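PDB 6CIB: YcaO from Methanopyrus kandleri, which binds adenine nucleotide and magnesium and probably catalyses ATP-dependent thioamidation of a peptide backbone. Local coordinates for residues Val117-Arg122 / Val332-Leu337; Arg154-Ile159 / Gly311-Leu316; Gly215-Gly220 / Asp305-Thr310. All blocks are in the same frame, centred on the assembly; numbering follows the deposited sequence.

How the interactions relate
From the N terminus, the chain first reaches 117-122, the end of strand 113-118 of the five-stranded sheet and the turn after it. Next comes 154-159, the start of helix 154-177, and then 215-220, at the central strand of the three-stranded sheet. The partners return in reverse order. Segment 305-310 closes interaction 3, 311-316 closes interaction 2, and 332-337 closes interaction 1. The three loops are therefore nested and none cross. Interaction 2 touches both others: helix 154-177 packs on interaction 1, and Leu316 packs on the 305-310 loop of interaction 3. Helices 154-177 and 313-325 thus link the two sheets. Interactions 1 and 3 do not touch.

Interaction 1: residues Val117-Arg122 / Val332-Leu337; sequences VDLTTR and VIEVDL
Three backbone hydrogen bonds join the end of strand 113-118, and Leu119 beyond it, to strand 332-336. Val117 and Glu334 are an antiparallel hydrogen-bonded pair. Val117 N gives to Glu334 O at 2.8 Å, and Glu334 N gives to Val117 O at 3.0 Å. Each donor lies in the plane of the carbonyl it meets. Asp118 and Ile333 follow as a non-hydrogen-bonded pair. Here Ile333 CA turns its hydrogen to Val117 O, 3.4 Å away, so that oxygen receives both an N-H and a C-H. The third bond runs from Leu119 N to Val332 O, 2.8 Å long. It is nearly straight, at 174° about the hydrogen, and enters almost along the C=O axis.

The two strands are neighbours in an antiparallel five-stranded sheet. Beyond Leu119 the chain turns back toward strand 124-128, the other neighbour of 113-118, as in a beta hairpin.

Polar side-chain bonds hold this turn. Asp118 CG is anti to the backbone N (chi1 -172°). Its OD1 accepts Thr120 N on the anti lone pair, an Asx turn. It also accepts Thr121 N from above the carboxylate plane, at 3.2 Å. A water gives OD1 a third bond. The same water accepts from Val332 N and bonds to Thr120 OG1, so it ties the turn to the start of strand 332-336.

Side-chain packing lies on the sheet face of Val117 and Glu334. Leu119 crosses the extended Glu334 chain obliquely. Its methyl CD2 is 3.3 Å from Glu334 OE1; CD1 makes apolar contact with Val332 CG1 at 4.1 Å. Val158 of helix 154-177 and Val321 of helix 313-325 also touch Leu119. This setting would probably raise the pKa of the buried Glu334, while its long, weak ion pair with Arg154 would counter that.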
loop_
_atom_site.group_PDB
_atom_site.type_symbol
_atom_site.label_atom_id
_atom_site.label_comp_id
_atom_site.label_asym_id
_atom_site.label_seq_id
_atom_site.Cartn_x
_atom_site.Cartn_y
_atom_site.Cartn_z
ATOM N N VAL A 117 -2.029 -10.372 16.669
ATOM C CA VAL A 117 -1.956 -11.829 16.507
ATOM C C VAL A 117 -0.825 -12.173 15.532
ATOM O O VAL A 117 -0.723 -11.580 14.451
ATOM C CB VAL A 117 -3.293 -12.456 16.017
ATOM C CG1 VAL A 117 -3.274 -13.970 16.203
ATOM C CG2 VAL A 117 -4.493 -11.887 16.769
ATOM N N ASP A 118 0.031 -13.113 15.934
ATOM C CA ASP A 118 1.022 -13.722 15.036
ATOM C C ASP A 118 0.258 -14.634 14.084
ATOM O O ASP A 118 -0.334 -15.630 14.513
ATOM C CB ASP A 118 2.042 -14.530 15.856
ATOM C CG ASP A 118 3.220 -15.038 15.033
ATOM O OD1 ASP A 118 3.030 -15.529 13.900
ATOM O OD2 ASP A 118 4.354 -14.970 15.546
ATOM N N LEU A 119 0.262 -14.296 12.795
ATOM C CA LEU A 119 -0.550 -15.036 11.821
ATOM C C LEU A 119 0.026 -16.410 11.438
ATOM O O LEU A 119 -0.661 -17.215 10.798
ATOM C CB LEU A 119 -0.877 -14.167 10.595
ATOM C CG LEU A 119 -1.763 -12.916 10.811
ATOM C CD1 LEU A 119 -2.161 -12.321 9.470
ATOM C CD2 LEU A 119 -3.016 -13.214 11.632
ATOM N N THR A 120 1.271 -16.672 11.833
ATOM C CA THR A 120 1.877 -18.001 11.666
ATOM C C THR A 120 1.449 -18.922 12.811
ATOM O O THR A 120 0.881 -19.991 12.581
ATOM C CB THR A 120 3.420 -17.918 11.595
ATOM O OG1 THR A 120 3.798 -17.086 10.495
ATOM C CG2 THR A 120 4.056 -19.301 11.421
ATOM N N THR A 121 1.707 -18.483 14.040
ATOM C CA THR A 121 1.528 -19.326 15.215
ATOM C C THR A 121 0.128 -19.224 15.830
ATOM O O THR A 121 -0.255 -20.075 16.637
ATOM C CB THR A 121 2.585 -19.013 16.283
ATOM O OG1 THR A 121 2.451 -17.649 16.694
ATOM C CG2 THR A 121 3.986 -19.235 15.737
ATOM N N ARG A 122 -0.623 -18.191 15.434
ATOM C CA ARG A 122 -1.938 -17.833 16.027
ATOM C C ARG A 122 -1.867 -17.450 17.526
ATOM O O ARG A 122 -2.887 -17.416 18.216
ATOM C CB ARG A 122 -3.019 -18.900 15.744
ATOM C CG ARG A 122 -3.382 -19.057 14.275
ATOM C CD ARG A 122 -4.132 -20.357 14.022
ATOM N NE ARG A 122 -3.626 -21.046 12.828
ATOM C CZ ARG A 122 -3.754 -22.352 12.569
ATOM N NH1 ARG A 122 -4.388 -23.165 13.413
ATOM N NH2 ARG A 122 -3.239 -22.854 11.453
ATOM N N VAL A 332 4.754 -12.243 10.890
ATOM C CA VAL A 332 3.594 -11.607 10.238
ATOM C C VAL A 332 2.556 -11.344 11.322
ATOM O O VAL A 332 1.945 -12.288 11.847
ATOM C CB VAL A 332 2.994 -12.489 9.109
ATOM C CG1 VAL A 332 1.761 -11.829 8.478
ATOM C CG2 VAL A 332 4.038 -12.776 8.041
ATOM N N ILE A 333 2.387 -10.071 11.677
ATOM C CA ILE A 333 1.477 -9.670 12.760
ATOM C C ILE A 333 0.291 -8.860 12.219
ATOM O O ILE A 333 0.470 -7.969 11.388
ATOM C CB ILE A 333 2.224 -8.886 13.866
ATOM C CG1 ILE A 333 3.384 -9.730 14.446
ATOM C CG2 ILE A 333 1.263 -8.445 14.968
ATOM C CD1 ILE A 333 4.390 -8.959 15.288
ATOM N N GLU A 334 -0.909 -9.196 12.695
ATOM C CA GLU A 334 -2.133 -8.446 12.423
ATOM C C GLU A 334 -2.657 -7.794 13.716
ATOM O O GLU A 334 -2.766 -8.458 14.758
ATOM C CB GLU A 334 -3.198 -9.372 11.830
ATOM C CG GLU A 334 -4.595 -8.764 11.722
ATOM C CD GLU A 334 -5.702 -9.789 11.519
ATOM O OE1 GLU A 334 -5.419 -11.002 11.409
ATOM O OE2 GLU A 334 -6.878 -9.378 11.469
ATOM N N VAL A 335 -2.968 -6.501 13.633
ATOM C CA VAL A 335 -3.618 -5.777 14.724
ATOM C C VAL A 335 -4.982 -5.281 14.249
ATOM O O VAL A 335 -5.080 -4.566 13.252
ATOM C CB VAL A 335 -2.755 -4.589 15.235
ATOM C CG1 VAL A 335 -3.468 -3.819 16.343
ATOM C CG2 VAL A 335 -1.388 -5.065 15.713
ATOM N N ASP A 336 -6.025 -5.672 14.970
ATOM C CA ASP A 336 -7.397 -5.265 14.675
ATOM C C ASP A 336 -7.603 -3.783 15.010
ATOM O O ASP A 336 -7.335 -3.357 16.136
ATOM C CB ASP A 336 -8.362 -6.134 15.490
ATOM C CG ASP A 336 -9.805 -6.049 15.007
ATOM O OD1 ASP A 336 -10.152 -5.174 14.185
ATOM O OD2 ASP A 336 -10.616 -6.876 15.464
ATOM N N LEU A 337 -8.072 -3.007 14.027
ATOM C CA LEU A 337 -8.349 -1.576 14.225
ATOM C C LEU A 337 -9.797 -1.167 13.936
ATOM O O LEU A 337 -10.106 0.027 13.854
ATOM C CB LEU A 337 -7.360 -0.708 13.419
ATOM C CG LEU A 337 -5.914 -0.633 13.940
ATOM C CD1 LEU A 337 -5.016 0.121 12.969
ATOM C CD2 LEU A 337 -5.848 0.002 15.321
HETATM O O HOH W 1 4.685 -14.888 11.808
#

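Interaction 2: residues Arg154-Ile159 / Gly311-Leu316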
loop_
_atom_site.group_PDB
_atom_site.type_symbol
_atom_site.label_atom_id
_atom_site.label_comp_id
_atom_site.label_asym_id
_atom_site.label_seq_id
_atom_site.Cartn_x
_atom_site.Cartn_y
_atom_site.Cartn_z
ATOM N N ARG A 154 -12.413 -8.702 7.229
ATOM C CA ARG A 154 -11.063 -8.640 7.766
ATOM C C ARG A 154 -10.043 -9.269 6.804
ATOM O O ARG A 154 -8.940 -8.738 6.660
ATOM C CB ARG A 154 -11.009 -9.182 9.214
ATOM C CG ARG A 154 -10.641 -10.639 9.429
ATOM C CD ARG A 154 -9.209 -10.758 9.928
ATOM N NE ARG A 154 -8.896 -12.093 10.436
ATOM C CZ ARG A 154 -7.974 -12.922 9.942
ATOM N NH1 ARG A 154 -7.215 -12.589 8.910
ATOM N NH2 ARG A 154 -7.802 -14.107 10.502
ATOM N N GLU A 155 -10.442 -10.341 6.103
ATOM C CA GLU A 155 -9.580 -11.007 5.109
ATOM C C GLU A 155 -9.177 -10.071 3.968
ATOM O O GLU A 155 -8.014 -10.070 3.569
ATOM C CB GLU A 155 -10.222 -12.273 4.535
ATOM C CG GLU A 155 -10.240 -13.462 5.493
ATOM C CD GLU A 155 -11.447 -13.470 6.415
ATOM O OE1 GLU A 155 -12.225 -12.483 6.446
ATOM O OE2 GLU A 155 -11.630 -14.482 7.117
ATOM N N GLU A 156 -10.136 -9.284 3.470
ATOM C CA GLU A 156 -9.876 -8.258 2.442
ATOM C C GLU A 156 -8.777 -7.303 2.884
ATOM O O GLU A 156 -7.845 -7.037 2.132
ATOM C CB GLU A 156 -11.134 -7.432 2.175
ATOM C CG GLU A 156 -12.164 -8.057 1.258
ATOM C CD GLU A 156 -13.260 -7.079 0.891
ATOM O OE1 GLU A 156 -14.196 -7.483 0.178
ATOM O OE2 GLU A 156 -13.185 -5.893 1.309
ATOM N N ALA A 157 -8.912 -6.788 4.107
ATOM C CA ALA A 157 -7.966 -5.844 4.706
ATOM C C ALA A 157 -6.600 -6.491 4.964
ATOM O O ALA A 157 -5.565 -5.875 4.700
ATOM C CB ALA A 157 -8.553 -5.266 5.990
ATOM N N VAL A 158 -6.593 -7.727 5.468
ATOM C CA VAL A 158 -5.334 -8.470 5.677
ATOM C C VAL A 158 -4.565 -8.673 4.370
ATOM O O VAL A 158 -3.369 -8.361 4.303
ATOM C CB VAL A 158 -5.535 -9.804 6.441
ATOM C CG1 VAL A 158 -4.232 -10.600 6.520
ATOM C CG2 VAL A 158 -6.028 -9.524 7.847
ATOM N N ILE A 159 -5.254 -9.153 3.337
ATOM C CA ILE A 159 -4.651 -9.334 2.003
ATOM C C ILE A 159 -4.048 -8.012 1.496
ATOM O O ILE A 159 -2.880 -7.983 1.104
ATOM C CB ILE A 159 -5.663 -9.911 0.975
ATOM C CG1 ILE A 159 -6.013 -11.367 1.329
ATOM C CG2 ILE A 159 -5.122 -9.815 -0.456
ATOM C CD1 ILE A 159 -7.323 -11.854 0.746
ATOM N N GLY A 311 -9.120 -18.481 -5.419
ATOM C CA GLY A 311 -10.422 -19.084 -5.193
ATOM C C GLY A 311 -11.190 -18.310 -4.143
ATOM O O GLY A 311 -11.948 -17.378 -4.456
ATOM N N SER A 312 -10.996 -18.709 -2.889
ATOM C CA SER A 312 -11.693 -18.080 -1.781
ATOM C C SER A 312 -10.784 -17.097 -1.051
ATOM O O SER A 312 -9.554 -17.213 -1.092
ATOM C CB SER A 312 -12.266 -19.129 -0.820
ATOM O OG SER A 312 -11.274 -19.626 0.058
ATOM N N LEU A 313 -11.416 -16.140 -0.377
ATOM C CA LEU A 313 -10.731 -15.110 0.381
ATOM C C LEU A 313 -9.899 -15.683 1.534
ATOM O O LEU A 313 -8.780 -15.221 1.778
ATOM C CB LEU A 313 -11.769 -14.114 0.897
ATOM C CG LEU A 313 -11.451 -12.627 1.009
ATOM C CD1 LEU A 313 -10.965 -12.008 -0.297
ATOM C CD2 LEU A 313 -12.709 -11.925 1.504
ATOM N N GLU A 314 -10.450 -16.690 2.219
ATOM C CA GLU A 314 -9.792 -17.359 3.348
ATOM C C GLU A 314 -8.507 -18.075 2.942
ATOM O O GLU A 314 -7.490 -17.960 3.624
ATOM C CB GLU A 314 -10.747 -18.356 4.040
ATOM C CG GLU A 314 -11.919 -17.727 4.784
ATOM C CD GLU A 314 -13.148 -17.488 3.917
ATOM O OE1 GLU A 314 -13.108 -17.713 2.688
ATOM O OE2 GLU A 314 -14.182 -17.065 4.472
ATOM N N LYS A 315 -8.582 -18.814 1.836
ATOM C CA LYS A 315 -7.462 -19.560 1.252
ATOM C C LYS A 315 -6.370 -18.601 0.761
ATOM O O LYS A 315 -5.175 -18.829 0.998
ATOM C CB LYS A 315 -7.987 -20.431 0.090
ATOM C CG LYS A 315 -6.943 -21.147 -0.762
ATOM C CD LYS A 315 -6.827 -22.615 -0.395
ATOM C CE LYS A 315 -6.638 -23.475 -1.637
ATOM N NZ LYS A 315 -6.797 -24.927 -1.331
ATOM N N LEU A 316 -6.792 -17.534 0.080
ATOM C CA LEU A 316 -5.859 -16.530 -0.435
ATOM C C LEU A 316 -5.065 -15.888 0.694
ATOM O O LEU A 316 -3.838 -15.783 0.601
ATOM C CB LEU A 316 -6.577 -15.476 -1.297
ATOM C CG LEU A 316 -5.739 -14.349 -1.912
ATOM C CD1 LEU A 316 -4.636 -14.888 -2.813
ATOM C CD2 LEU A 316 -6.641 -13.413 -2.688
HETATM O O HOH W 2 -14.190 -15.682 6.765
#
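The side chain of Leu313 leads the contact between two helix starts, and this residue buries the most surface in it. Its CB points at helix 154-177. CG follows with chi1 at -145°, off the usual staggered positions, and lies 3.8 Å from Glu155 CB. From there the methyls part. CD1 meets Ile159 CD1 at 3.8 Å, and CD2 meets Glu156 CG at 3.9 Å and also touches Glu155 CB. Ile159 CD1 also touches Leu316 CD2, one turn further on. An alanine at Leu313 would lose both methyl contacts and would probably loosen the packing beside Glu156. That residue lines the ADP pocket, and its carboxylate is held by Arg12, Ala13 N and Arg152 N.

At the outer side Glu155 OE2 and Glu314 OE2 stand 4.5 Å apart. A water donates to both, which probably eases their repulsion. Glu314 OE2 also bonds to Thr2. At the start of helix 313-325, Ser312 is the N-cap, its OG weakly bonded to Lys315 N.

The contact thus sets the first turns of helices 154-177 and 313-325 side by side. On helix 154-177, Ala157 and Val158 pack on Val347 of strand 346-351, and Leu316 of the other helix reaches Phe11.

Interaction 3: residues Gly215-Gly220 / Asp305-Thr310; sequences GVYVVG and DRVITT
Asp305 O is gripped by one direct bond across the contact, and a very short one. Tyr217 OH donates to it at 2.5 Å. The hydroxyl lies in the carbonyl plane, on a lone pair, with a C=O...O angle of 135°. The oxygen meets the ring at its edge, near the ring plane, and is 3.2 Å from Tyr217 CE2. Tyr217 CG is anti to the carbonyl carbon (chi1 -62°), which sends the ring out from the strand toward the loop. The bond fixes the tip of the ring against the backbone of 305-310.

A water makes the second polar link. It donates to Gly215 O at 2.6 Å and accepts from Ile308 N at 3.0 Å. It therefore joins two backbone groups that do not meet directly.

Van der Waals contacts gather round Gly215. Val307 CB lies 3.8 Å from Gly215 CA. Ile308 CD1 reaches the same CA and also Gly215 O. A beta carbon at Gly215 would fall 2.6 Å from Ile308 CD1, a clash. At its backbone angles it would also press on the carbonyl oxygen of the preceding residue. The backbone angles alone call for glycine; the clash adds to this.

The contact lies away from the nucleotide and metal sites. Strand 217-224 is the central strand of the antiparallel three-stranded sheet. Val216 and Val218 pack on helix 154-177, and Val219 packs on helix 241-260. Segment 305-310 is the loop leading into helix 313-325, where Ile308 rests on Glu319 and Val307 touches Arg323.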
loop_
_atom_site.group_PDB
_atom_site.type_symbol
_atom_site.label_atom_id
_atom_site.label_comp_id
_atom_site.label_asym_id
_atom_site.label_seq_id
_atom_site.Cartn_x
_atom_site.Cartn_y
_atom_site.Cartn_z
ATOM N N GLY A 215 5.443 -16.196 -5.231
ATOM C CA GLY A 215 4.043 -16.123 -5.623
ATOM C C GLY A 215 3.482 -14.709 -5.683
ATOM O O GLY A 215 2.368 -14.523 -6.168
ATOM N N VAL A 216 4.236 -13.724 -5.182
ATOM C CA VAL A 216 3.804 -12.318 -5.183
ATOM C C VAL A 216 4.700 -11.509 -6.123
ATOM O O VAL A 216 5.927 -11.531 -5.993
ATOM C CB VAL A 216 3.812 -11.679 -3.767
ATOM C CG1 VAL A 216 3.308 -10.232 -3.815
ATOM C CG2 VAL A 216 2.962 -12.483 -2.802
ATOM N N TYR A 217 4.073 -10.811 -7.065
ATOM C CA TYR A 217 4.783 -9.950 -8.020
ATOM C C TYR A 217 4.645 -8.495 -7.624
ATOM O O TYR A 217 3.578 -8.079 -7.184
ATOM C CB TYR A 217 4.251 -10.178 -9.443
ATOM C CG TYR A 217 4.476 -11.595 -9.915
ATOM C CD1 TYR A 217 5.726 -11.994 -10.413
ATOM C CD2 TYR A 217 3.453 -12.548 -9.843
ATOM C CE1 TYR A 217 5.949 -13.298 -10.834
ATOM C CE2 TYR A 217 3.665 -13.858 -10.263
ATOM C CZ TYR A 217 4.911 -14.225 -10.755
ATOM O OH TYR A 217 5.131 -15.514 -11.173
ATOM N N VAL A 218 5.732 -7.737 -7.761
ATOM C CA VAL A 218 5.705 -6.298 -7.494
ATOM C C VAL A 218 6.103 -5.539 -8.765
ATOM O O VAL A 218 7.144 -5.832 -9.371
ATOM C CB VAL A 218 6.592 -5.894 -6.287
ATOM C CG1 VAL A 218 6.467 -4.403 -5.989
ATOM C CG2 VAL A 218 6.224 -6.699 -5.037
ATOM N N VAL A 219 5.250 -4.590 -9.164
ATOM C CA VAL A 219 5.444 -3.786 -10.376
ATOM C C VAL A 219 5.589 -2.313 -9.996
ATOM O O VAL A 219 4.862 -1.809 -9.144
ATOM C CB VAL A 219 4.288 -3.996 -11.401
ATOM C CG1 VAL A 219 4.371 -3.038 -12.588
ATOM C CG2 VAL A 219 4.278 -5.426 -11.915
ATOM N N GLY A 220 6.547 -1.644 -10.628
ATOM C CA GLY A 220 6.708 -0.202 -10.522
ATOM C C GLY A 220 6.434 0.465 -11.852
ATOM O O GLY A 220 6.741 -0.092 -12.910
ATOM N N ASP A 305 4.597 -17.023 -14.041
ATOM C CA ASP A 305 3.718 -18.082 -13.521
ATOM C C ASP A 305 2.699 -17.523 -12.538
ATOM O O ASP A 305 3.034 -16.670 -11.720
ATOM C CB ASP A 305 4.534 -19.163 -12.792
ATOM C CG ASP A 305 5.522 -19.884 -13.698
ATOM O OD1 ASP A 305 5.115 -20.376 -14.781
ATOM O OD2 ASP A 305 6.711 -19.972 -13.307
ATOM N N ARG A 306 1.460 -18.001 -12.628
ATOM C CA ARG A 306 0.476 -17.778 -11.569
ATOM C C ARG A 306 0.634 -18.885 -10.538
ATOM O O ARG A 306 0.140 -19.996 -10.731
ATOM C CB ARG A 306 -0.954 -17.730 -12.118
ATOM C CG ARG A 306 -1.342 -16.378 -12.697
ATOM C CD ARG A 306 -2.779 -15.992 -12.365
ATOM N NE ARG A 306 -2.940 -15.583 -10.966
ATOM C CZ ARG A 306 -4.099 -15.246 -10.395
ATOM N NH1 ARG A 306 -5.231 -15.260 -11.092
ATOM N NH2 ARG A 306 -4.129 -14.892 -9.113
ATOM N N VAL A 307 1.355 -18.576 -9.460
ATOM C CA VAL A 307 1.656 -19.547 -8.399
ATOM C C VAL A 307 0.443 -19.669 -7.475
ATOM O O VAL A 307 -0.005 -20.773 -7.169
ATOM C CB VAL A 307 2.934 -19.167 -7.594
ATOM C CG1 VAL A 307 3.275 -20.233 -6.560
ATOM C CG2 VAL A 307 4.127 -18.941 -8.516
ATOM N N ILE A 308 -0.077 -18.518 -7.053
ATOM C CA ILE A 308 -1.236 -18.422 -6.171
ATOM C C ILE A 308 -2.452 -18.017 -7.013
ATOM O O ILE A 308 -2.576 -16.862 -7.451
ATOM C CB ILE A 308 -0.973 -17.433 -4.999
ATOM C CG1 ILE A 308 0.244 -17.886 -4.178
ATOM C CG2 ILE A 308 -2.201 -17.303 -4.105
ATOM C CD1 ILE A 308 0.960 -16.786 -3.418
ATOM N N THR A 309 -3.318 -18.991 -7.278
ATOM C CA THR A 309 -4.556 -18.750 -8.017
ATOM C C THR A 309 -5.657 -18.500 -7.006
ATOM O O THR A 309 -5.656 -19.056 -5.901
ATOM C CB THR A 309 -4.951 -19.910 -8.962
ATOM O OG1 THR A 309 -5.054 -21.129 -8.217
ATOM C CG2 THR A 309 -3.936 -20.077 -10.087
ATOM N N THR A 310 -6.607 -17.672 -7.402
ATOM C CA THR A 310 -7.487 -17.037 -6.441
ATOM C C THR A 310 -8.885 -17.643 -6.426
ATOM O O THR A 310 -9.710 -17.379 -7.310
ATOM C CB THR A 310 -7.500 -15.514 -6.654
ATOM O OG1 THR A 310 -7.775 -15.227 -8.032
ATOM C CG2 THR A 310 -6.137 -14.935 -6.291
HETATM O O HOH W 3 1.308 -16.033 -8.022
#